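Local coordinates for putative sugar ABC transport system, substrate-binding protein (Bordetella parapertussis, PDB 5IX8) that probably binds a sugar in the periplasm and presents it to the membrane components of an ABC transporter for uptake, at residues 151-156 with 281-286; 80-85 with 107-112; 4-9 with 258-263. All coordinates share one frame; numbering follows the deposited sequence.

Contacts 1 and 2 are neighbours, with centres about 8 Å apart, whereas the centre of contact 3 lies more than 20 Å from either. Contact 2 is buried: two loops after adjacent strands of the first-lobe sheet meet by apolar and ring packing, one backbone hydrogen bond and two waters. Contact 1, partly buried, joins the two lobes through a patch of charged and hydroxyl groups; its segments also bond to Y85 of contact 2, so the two are continuous. Contact 3, also partly buried, lies towards the outside of the first lobe, where the N-terminal segment meets helix 254-270 by aliphatic packing and an amide laid against a proline, without any direct hydrogen bond between its segments.

Contact 1: 151-156 with 281-286; sequences GLEWPR and TRSVPY. With SO4 (sulfate ion), chain C; SO4 (sulfate ion), chain G.
E153 O lies over one face of the R156 guanidinium, toward its rim, while E153 OE1 and the sulfate of chain C lie at its edge. The carboxylate of E153 meets the NH1/NH2 edge close to the guanidinium plane, gripped end-on with one nitrogen to each oxygen: R156 NH1 to E153 OE1 at 2.9 Å and R156 NH2 to E153 OE2 at 3.0 Å. Both bonds are nearly straight (170° and 165°), but they reach the oxygens from above the carboxylate plane, so the two flat groups are tilted against each other. The guanidinium of R282 turns an edge to R156, and R156 NH2 stands 4.2 Å from R282 NH1, a like-charge approach. E153 OE2, 4.3 Å from R282 NH1, probably offsets part of that repulsion.

E153 takes the N-cap position of helix 154-168 in the second lobe, while 281-286 leads into strand 288-290 of the first. The contact therefore spans the two-lobed periplasmic binding protein fold. It does so through S283 OG, which donates to E153 OE2 at 2.6 Å on the anti lone pair. That oxygen thus accepts from both S283 and R156. E153 CG is anti to the backbone N (chi1 -169°) and the chain bends at chi2, which carries the carboxylate across to S283.

The sulfate of chain C, probably from the crystallisation liquor, is held near the helix start by G151 N at 2.8 Å from O4, E153 N at 2.9 Å from O2 and R156 NH1 at 2.8 Å from O1. R282 N donates to O4 of the chain G sulfate.

Contact 2: 80-85 with 107-112; sequences LSPAAY and IPVNSD
N110 lies flat over one face of the Y85 ring: its CB is 3.4 Å from the ring centroid and 12° off the normal, a CH-pi contact, and its amide plane is parallel to the ring. In the same pair, N110 N donates to Y85 O at 2.9 Å (157°), approaching from above the carbonyl plane. P108 O sits at the ring's edge, near its plane, 3.6 Å from Y85 CD1. Beside this, the P82 ring touches two aliphatic side chains, with P82 CD 3.5 Å from I107 CD1 and P82 CG 3.7 Å from V109 CB.

Two waters bridge the segments: one donates to L80 O and I107 O, the other to Y85 O and, weakly, to N110 O. Further out, Y85 OH bonds to S283 O, N110 ND2 to S86 OG and S81 OG to A105 O, which gives each of these polar ends a partner outside the segments. The two loops follow strands 77-80 and 101-105, neighbours in the parallel sheet of the first lobe. Y85 and N110 are thus held by a directional backbone bond and by face-to-face dispersion at once, and the Y85 carbonyl has both a peptide N-H and a water as donors.

Contact 3: 4-9 with 258-263; sequences QGIVEP and GRLIVQ
From V7 to P9 the N-terminal segment is extended (V7 phi -154°, psi 151°) and passes along one side of helical residues 258-263, coming closest at P9 and Q263, whose CA atoms are 6.5 Å apart. The helix offers two side chains three residues apart, L260 and Q263: I6 and V7 meet L260, and V7 and P9 meet Q263.

L260 takes the aliphatic half. Its CD2 lies 3.7 Å from V7 CG1, the two side chains running antiparallel alongside each other, and 4.0 Å from I6 CG2, where the side chains are nearly perpendicular. One leucine branch is therefore shared between two neighbours, while L260 CD1 reaches I6 CD1 at 4.1 Å. V7 places CG1 between its backbone N and carbonyl carbon (chi1 60°), and the same methyl also lies 4.2 Å from Q263 CB, so that it bridges the two helical residues.

Q263 bends at chi2, which folds its amide over P9. Q263 OE1 is 3.5 Å from P9 CA, and Q263 NE2 is 3.8 Å from P9 CB, both van der Waals contacts. The polar partners of this amide lie elsewhere: OE1 accepts from I10 N and R267 NH1, and NE2 bonds to E40. R267 also donates to E8 O, so the backbone of the segment is held from the same helix just beyond Q263.

Other sides of helix 254-270 pack inward, I261 on strand 101-105 and V262 on helix 28-43. Helices packed on a central parallel sheet are typical of periplasmic binding protein lobes; helix 254-270 is one of them, and here the residues ahead of strand 17-22 lie against its outer side.

Contact 1: 151-156 with 281-286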
loop_
_atom_site.group_PDB
_atom_site.type_symbol
_atom_site.label_atom_id
_atom_site.label_comp_id
_atom_site.label_asym_id
_atom_site.label_seq_id
_atom_site.Cartn_x
_atom_site.Cartn_y
_atom_site.Cartn_z
ATOM N N GLY A 151 9.064 -1.838 -11.957
ATOM C CA GLY A 151 9.024 -3.255 -11.658
ATOM C C GLY A 151 8.078 -3.648 -10.548
ATOM O O GLY A 151 8.095 -4.809 -10.119
ATOM N N LEU A 152 7.250 -2.731 -10.071
ATOM C CA LEU A 152 6.358 -3.028 -8.962
ATOM C C LEU A 152 4.892 -3.030 -9.348
ATOM O O LEU A 152 4.056 -3.433 -8.516
ATOM C CB LEU A 152 6.575 -2.017 -7.821
ATOM C CG LEU A 152 8.021 -1.959 -7.293
ATOM C CD1 LEU A 152 8.046 -0.912 -6.143
ATOM C CD2 LEU A 152 8.540 -3.318 -6.861
ATOM N N GLU A 153 4.555 -2.540 -10.551
ATOM C CA GLU A 153 3.185 -2.460 -11.081
ATOM C C GLU A 153 2.367 -1.357 -10.410
ATOM O O GLU A 153 1.888 -0.442 -11.089
ATOM C CB GLU A 153 2.462 -3.819 -10.951
ATOM C CG GLU A 153 1.130 -3.933 -11.712
ATOM C CD GLU A 153 1.302 -4.063 -13.226
ATOM O OE1 GLU A 153 2.451 -4.084 -13.716
ATOM O OE2 GLU A 153 0.273 -4.147 -13.947
ATOM N N TRP A 154 2.201 -1.420 -9.081
ATOM C CA TRP A 154 1.272 -0.481 -8.459
ATOM C C TRP A 154 1.722 0.981 -8.534
ATOM O O TRP A 154 0.850 1.847 -8.627
ATOM C CB TRP A 154 0.955 -0.899 -7.001
ATOM C CG TRP A 154 2.139 -1.107 -6.084
ATOM C CD1 TRP A 154 2.860 -2.261 -5.924
ATOM C CD2 TRP A 154 2.748 -0.126 -5.237
ATOM N NE1 TRP A 154 3.889 -2.059 -5.018
ATOM C CE2 TRP A 154 3.852 -0.756 -4.593
ATOM C CE3 TRP A 154 2.504 1.226 -4.997
ATOM C CZ2 TRP A 154 4.659 -0.093 -3.683
ATOM C CZ3 TRP A 154 3.322 1.897 -4.094
ATOM C CH2 TRP A 154 4.386 1.236 -3.452
ATOM N N PRO A 155 3.018 1.321 -8.525
ATOM C CA PRO A 155 3.364 2.740 -8.722
ATOM C C PRO A 155 2.950 3.213 -10.096
ATOM O O PRO A 155 2.508 4.352 -10.256
ATOM C CB PRO A 155 4.903 2.771 -8.543
ATOM C CG PRO A 155 5.179 1.567 -7.598
ATOM C CD PRO A 155 4.222 0.534 -8.206
ATOM N N ARG A 156 3.086 2.351 -11.105
ATOM C CA ARG A 156 2.639 2.731 -12.441
ATOM C C ARG A 156 1.124 2.931 -12.472
ATOM O O ARG A 156 0.630 3.880 -13.107
ATOM C CB ARG A 156 3.077 1.679 -13.469
ATOM C CG ARG A 156 2.853 2.181 -14.900
ATOM C CD ARG A 156 2.994 1.102 -15.962
ATOM N NE ARG A 156 1.813 0.270 -16.006
ATOM C CZ ARG A 156 1.734 -0.965 -15.499
ATOM N NH1 ARG A 156 2.819 -1.580 -15.029
ATOM N NH2 ARG A 156 0.575 -1.623 -15.538
ATOM N N THR A 281 -8.402 -8.883 -12.267
ATOM C CA THR A 281 -8.164 -7.832 -13.256
ATOM C C THR A 281 -6.829 -8.091 -13.936
ATOM O O THR A 281 -6.103 -9.003 -13.563
ATOM C CB THR A 281 -8.150 -6.444 -12.629
ATOM O OG1 THR A 281 -7.028 -6.358 -11.743
ATOM C CG2 THR A 281 -9.424 -6.195 -11.872
ATOM N N ARG A 282 -6.503 -7.254 -14.924
ATOM C CA ARG A 282 -5.225 -7.413 -15.622
ATOM C C ARG A 282 -4.053 -7.397 -14.653
ATOM O O ARG A 282 -3.161 -8.259 -14.733
ATOM C CB ARG A 282 -5.047 -6.329 -16.681
ATOM C CG ARG A 282 -3.735 -6.459 -17.443
ATOM C CD ARG A 282 -3.582 -5.371 -18.502
ATOM N NE ARG A 282 -2.455 -5.720 -19.378
ATOM C CZ ARG A 282 -1.180 -5.445 -19.100
ATOM N NH1 ARG A 282 -0.874 -4.737 -18.012
ATOM N NH2 ARG A 282 -0.210 -5.859 -19.919
ATOM N N SER A 283 -4.018 -6.410 -13.743
ATOM C CA SER A 283 -2.894 -6.268 -12.819
ATOM C C SER A 283 -3.031 -7.113 -11.567
ATOM O O SER A 283 -2.020 -7.341 -10.878
ATOM C CB SER A 283 -2.731 -4.809 -12.391
ATOM O OG SER A 283 -2.338 -4.030 -13.514
ATOM N N VAL A 284 -4.254 -7.531 -11.229
ATOM C CA VAL A 284 -4.498 -8.268 -9.989
ATOM C C VAL A 284 -5.164 -9.582 -10.382
ATOM O O VAL A 284 -6.396 -9.687 -10.340
ATOM C CB VAL A 284 -5.342 -7.454 -8.999
ATOM C CG1 VAL A 284 -5.399 -8.170 -7.659
ATOM C CG2 VAL A 284 -4.705 -6.076 -8.809
ATOM N N PRO A 285 -4.413 -10.597 -10.804
ATOM C CA PRO A 285 -5.018 -11.738 -11.507
ATOM C C PRO A 285 -5.564 -12.809 -10.582
ATOM O O PRO A 285 -5.307 -14.001 -10.766
ATOM C CB PRO A 285 -3.860 -12.267 -12.359
ATOM C CG PRO A 285 -2.631 -11.964 -11.475
ATOM C CD PRO A 285 -2.937 -10.615 -10.847
ATOM N N TYR A 286 -6.366 -12.396 -9.608
ATOM C CA TYR A 286 -6.965 -13.299 -8.633
ATOM C C TYR A 286 -8.122 -12.577 -7.967
ATOM O O TYR A 286 -8.198 -11.344 -8.008
ATOM C CB TYR A 286 -5.922 -13.762 -7.574
ATOM C CG TYR A 286 -4.986 -12.666 -7.120
ATOM C CD1 TYR A 286 -5.336 -11.792 -6.073
ATOM C CD2 TYR A 286 -3.731 -12.502 -7.729
ATOM C CE1 TYR A 286 -4.458 -10.781 -5.667
ATOM C CE2 TYR A 286 -2.855 -11.486 -7.324
ATOM C CZ TYR A 286 -3.212 -10.641 -6.291
ATOM O OH TYR A 286 -2.328 -9.631 -5.911
HETATM S S SO4 C . 6.357 -1.017 -14.027
HETATM O O1 SO4 C . 5.559 -1.100 -15.238
HETATM O O2 SO4 C . 5.952 -1.986 -13.019
HETATM O O3 SO4 C . 6.291 0.334 -13.442
HETATM O O4 SO4 C . 7.758 -1.242 -14.398
HETATM S S SO4 G . -8.752 -4.243 -16.209
HETATM O O1 SO4 G . -9.202 -3.837 -17.548
HETATM O O2 SO4 G . -9.760 -3.892 -15.199
HETATM O O3 SO4 G . -7.492 -3.542 -15.954
HETATM O O4 SO4 G . -8.513 -5.680 -16.162
#

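Contact 2: 80-85 with 107-112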
loop_
_atom_site.group_PDB
_atom_site.type_symbol
_atom_site.label_atom_id
_atom_site.label_comp_id
_atom_site.label_asym_id
_atom_site.label_seq_id
_atom_site.Cartn_x
_atom_site.Cartn_y
_atom_site.Cartn_z
ATOM N N LEU A 80 1.538 -12.603 1.526
ATOM C CA LEU A 80 2.649 -12.086 0.742
ATOM C C LEU A 80 2.374 -10.651 0.304
ATOM O O LEU A 80 1.370 -10.392 -0.364
ATOM C CB LEU A 80 2.874 -12.967 -0.497
ATOM C CG LEU A 80 3.853 -12.411 -1.525
ATOM C CD1 LEU A 80 5.257 -12.268 -0.884
ATOM C CD2 LEU A 80 3.839 -13.330 -2.780
ATOM N N SER A 81 3.272 -9.735 0.674
ATOM C CA SER A 81 3.427 -8.435 0.010
ATOM C C SER A 81 4.771 -8.474 -0.690
ATOM O O SER A 81 5.803 -8.459 -0.009
ATOM C CB SER A 81 3.391 -7.279 1.010
ATOM O OG SER A 81 2.178 -7.231 1.728
ATOM N N PRO A 82 4.823 -8.525 -2.019
ATOM C CA PRO A 82 6.075 -8.893 -2.695
ATOM C C PRO A 82 7.023 -7.721 -2.915
ATOM O O PRO A 82 6.618 -6.571 -3.088
ATOM C CB PRO A 82 5.579 -9.447 -4.041
ATOM C CG PRO A 82 4.365 -8.581 -4.330
ATOM C CD PRO A 82 3.699 -8.371 -2.964
ATOM N N ALA A 83 8.308 -8.044 -2.942
ATOM C CA ALA A 83 9.348 -7.048 -3.191
ATOM C C ALA A 83 9.511 -6.710 -4.670
ATOM O O ALA A 83 10.314 -5.835 -5.015
ATOM C CB ALA A 83 10.682 -7.527 -2.628
ATOM N N ALA A 84 8.805 -7.405 -5.541
ATOM C CA ALA A 84 8.744 -7.088 -6.958
ATOM C C ALA A 84 7.444 -7.669 -7.473
ATOM O O ALA A 84 6.906 -8.615 -6.893
ATOM C CB ALA A 84 9.909 -7.693 -7.740
ATOM N N TYR A 85 6.956 -7.118 -8.588
ATOM C CA TYR A 85 5.681 -7.592 -9.126
ATOM C C TYR A 85 5.812 -9.009 -9.663
ATOM O O TYR A 85 4.968 -9.871 -9.383
ATOM C CB TYR A 85 5.183 -6.660 -10.222
ATOM C CG TYR A 85 3.817 -7.018 -10.806
ATOM C CD1 TYR A 85 2.673 -7.138 -9.981
ATOM C CD2 TYR A 85 3.649 -7.173 -12.182
ATOM C CE1 TYR A 85 1.398 -7.406 -10.521
ATOM C CE2 TYR A 85 2.402 -7.425 -12.718
ATOM C CZ TYR A 85 1.272 -7.555 -11.890
ATOM O OH TYR A 85 0.057 -7.812 -12.468
ATOM N N ILE A 107 -0.702 -5.003 -1.914
ATOM C CA ILE A 107 -0.254 -4.607 -3.252
ATOM C C ILE A 107 -0.335 -5.804 -4.189
ATOM O O ILE A 107 -0.261 -6.962 -3.758
ATOM C CB ILE A 107 1.187 -4.067 -3.218
ATOM C CG1 ILE A 107 2.045 -4.952 -2.287
ATOM C CG2 ILE A 107 1.173 -2.602 -2.732
ATOM C CD1 ILE A 107 3.525 -4.853 -2.577
ATOM N N PRO A 108 -0.499 -5.546 -5.499
ATOM C CA PRO A 108 -0.661 -6.650 -6.459
ATOM C C PRO A 108 0.605 -7.496 -6.603
ATOM O O PRO A 108 1.731 -6.997 -6.503
ATOM C CB PRO A 108 -0.937 -5.937 -7.787
ATOM C CG PRO A 108 -1.272 -4.555 -7.464
ATOM C CD PRO A 108 -0.626 -4.225 -6.141
ATOM N N VAL A 109 0.414 -8.788 -6.884
ATOM C CA VAL A 109 1.521 -9.641 -7.296
ATOM C C VAL A 109 1.132 -10.350 -8.596
ATOM O O VAL A 109 -0.043 -10.682 -8.835
ATOM C CB VAL A 109 1.918 -10.632 -6.165
ATOM C CG1 VAL A 109 0.784 -11.568 -5.816
ATOM C CG2 VAL A 109 3.187 -11.399 -6.496
ATOM N N ASN A 110 2.132 -10.585 -9.449
ATOM C CA ASN A 110 1.902 -11.138 -10.784
ATOM C C ASN A 110 1.881 -12.666 -10.741
ATOM O O ASN A 110 2.784 -13.351 -11.235
ATOM C CB ASN A 110 2.984 -10.632 -11.723
ATOM C CG ASN A 110 2.628 -10.816 -13.163
ATOM O OD1 ASN A 110 1.466 -11.051 -13.518
ATOM N ND2 ASN A 110 3.637 -10.734 -14.014
ATOM N N SER A 111 0.823 -13.209 -10.155
ATOM C CA SER A 111 0.648 -14.661 -10.142
ATOM C C SER A 111 -0.834 -14.976 -10.101
ATOM O O SER A 111 -1.515 -14.580 -9.152
ATOM C CB SER A 111 1.349 -15.306 -8.943
ATOM O OG SER A 111 0.985 -16.664 -8.823
ATOM N N ASP A 112 -1.328 -15.715 -11.103
ATOM C CA ASP A 112 -2.740 -16.098 -11.075
ATOM C C ASP A 112 -3.005 -17.335 -10.234
ATOM O O ASP A 112 -4.136 -17.853 -10.267
ATOM C CB ASP A 112 -3.287 -16.287 -12.496
ATOM C CG ASP A 112 -2.587 -17.402 -13.263
ATOM O OD1 ASP A 112 -1.883 -18.231 -12.675
ATOM O OD2 ASP A 112 -2.774 -17.461 -14.493
HETATM O O HOH W 1 0.493 -9.394 -2.994
HETATM O O HOH W 2 4.940 -12.718 -9.395
#

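Contact 3: 4-9 with 258-263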
loop_
_atom_site.group_PDB
_atom_site.type_symbol
_atom_site.label_atom_id
_atom_site.label_comp_id
_atom_site.label_asym_id
_atom_site.label_seq_id
_atom_site.Cartn_x
_atom_site.Cartn_y
_atom_site.Cartn_z
ATOM N N GLN A 4 -15.257 -2.202 9.936
ATOM C CA GLN A 4 -16.046 -1.222 9.164
ATOM C C GLN A 4 -17.309 -1.820 8.539
ATOM O O GLN A 4 -17.720 -1.408 7.456
ATOM C CB GLN A 4 -15.216 -0.574 8.059
ATOM C CG GLN A 4 -14.252 0.488 8.495
ATOM C CD GLN A 4 -13.533 1.148 7.296
ATOM O OE1 GLN A 4 -13.885 0.928 6.120
ATOM N NE2 GLN A 4 -12.530 1.960 7.595
ATOM N N GLY A 5 -17.931 -2.791 9.203
ATOM C CA GLY A 5 -19.108 -3.474 8.677
ATOM C C GLY A 5 -18.891 -4.334 7.454
ATOM O O GLY A 5 -19.865 -4.753 6.833
ATOM N N ILE A 6 -17.649 -4.631 7.093
ATOM C CA ILE A 6 -17.420 -5.366 5.853
ATOM C C ILE A 6 -17.781 -6.825 6.020
ATOM O O ILE A 6 -18.326 -7.455 5.100
ATOM C CB ILE A 6 -15.963 -5.197 5.406
ATOM C CG1 ILE A 6 -15.766 -3.753 4.970
ATOM C CG2 ILE A 6 -15.630 -6.197 4.283
ATOM C CD1 ILE A 6 -14.291 -3.368 4.827
ATOM N N VAL A 7 -17.476 -7.384 7.191
ATOM C CA VAL A 7 -17.721 -8.785 7.469
ATOM C C VAL A 7 -17.875 -8.903 8.982
ATOM O O VAL A 7 -17.314 -8.104 9.733
ATOM C CB VAL A 7 -16.555 -9.620 6.900
ATOM C CG1 VAL A 7 -15.229 -9.181 7.557
ATOM C CG2 VAL A 7 -16.816 -11.080 7.093
ATOM N N GLU A 8 -18.665 -9.893 9.437
ATOM C CA GLU A 8 -18.772 -10.129 10.875
ATOM C C GLU A 8 -17.541 -10.914 11.357
ATOM O O GLU A 8 -17.067 -11.797 10.650
ATOM C CB GLU A 8 -20.062 -10.920 11.142
ATOM C CG GLU A 8 -19.962 -12.099 12.018
ATOM C CD GLU A 8 -21.296 -12.829 12.246
ATOM O OE1 GLU A 8 -22.142 -12.919 11.307
ATOM O OE2 GLU A 8 -21.478 -13.337 13.373
ATOM N N PRO A 9 -16.951 -10.584 12.505
ATOM C CA PRO A 9 -15.788 -11.370 12.966
ATOM C C PRO A 9 -16.219 -12.745 13.452
ATOM O O PRO A 9 -17.173 -12.867 14.224
ATOM C CB PRO A 9 -15.216 -10.536 14.119
ATOM C CG PRO A 9 -16.358 -9.770 14.626
ATOM C CD PRO A 9 -17.340 -9.543 13.469
ATOM N N GLY A 258 -5.152 -6.145 7.143
ATOM C CA GLY A 258 -4.656 -7.291 7.898
ATOM C C GLY A 258 -5.766 -8.035 8.620
ATOM O O GLY A 258 -5.798 -9.262 8.624
ATOM N N ARG A 259 -6.681 -7.297 9.258
ATOM C CA ARG A 259 -7.808 -7.947 9.928
ATOM C C ARG A 259 -8.646 -8.721 8.937
ATOM O O ARG A 259 -9.105 -9.840 9.225
ATOM C CB ARG A 259 -8.676 -6.918 10.641
ATOM C CG ARG A 259 -7.949 -6.094 11.681
ATOM C CD ARG A 259 -8.994 -5.353 12.544
ATOM N NE ARG A 259 -8.344 -4.492 13.515
ATOM C CZ ARG A 259 -7.746 -4.937 14.618
ATOM N NH1 ARG A 259 -7.763 -6.247 14.931
ATOM N NH2 ARG A 259 -7.141 -4.061 15.415
ATOM N N LEU A 260 -8.911 -8.112 7.783
ATOM C CA LEU A 260 -9.701 -8.796 6.775
ATOM C C LEU A 260 -9.006 -10.048 6.268
ATOM O O LEU A 260 -9.660 -11.050 6.024
ATOM C CB LEU A 260 -10.005 -7.850 5.618
ATOM C CG LEU A 260 -10.930 -6.700 5.967
ATOM C CD1 LEU A 260 -10.939 -5.655 4.844
ATOM C CD2 LEU A 260 -12.360 -7.191 6.267
ATOM N N ILE A 261 -7.688 -10.019 6.108
ATOM C CA ILE A 261 -6.990 -11.237 5.682
ATOM C C ILE A 261 -7.282 -12.399 6.627
ATOM O O ILE A 261 -7.542 -13.531 6.196
ATOM C CB ILE A 261 -5.480 -10.941 5.557
ATOM C CG1 ILE A 261 -5.252 -10.129 4.251
ATOM C CG2 ILE A 261 -4.675 -12.229 5.579
ATOM C CD1 ILE A 261 -3.908 -9.409 4.206
ATOM N N VAL A 262 -7.252 -12.142 7.930
ATOM C CA VAL A 262 -7.546 -13.200 8.899
ATOM C C VAL A 262 -8.990 -13.678 8.761
ATOM O O VAL A 262 -9.272 -14.894 8.758
ATOM C CB VAL A 262 -7.248 -12.704 10.325
ATOM C CG1 VAL A 262 -7.743 -13.705 11.375
ATOM C CG2 VAL A 262 -5.749 -12.463 10.469
ATOM N N GLN A 263 -9.938 -12.733 8.671
ATOM C CA GLN A 263 -11.344 -13.138 8.615
ATOM C C GLN A 263 -11.666 -13.888 7.322
ATOM O O GLN A 263 -12.495 -14.817 7.323
ATOM C CB GLN A 263 -12.254 -11.916 8.775
ATOM C CG GLN A 263 -12.190 -11.357 10.210
ATOM C CD GLN A 263 -12.795 -12.336 11.206
ATOM O OE1 GLN A 263 -13.657 -13.128 10.847
ATOM N NE2 GLN A 263 -12.331 -12.306 12.454
#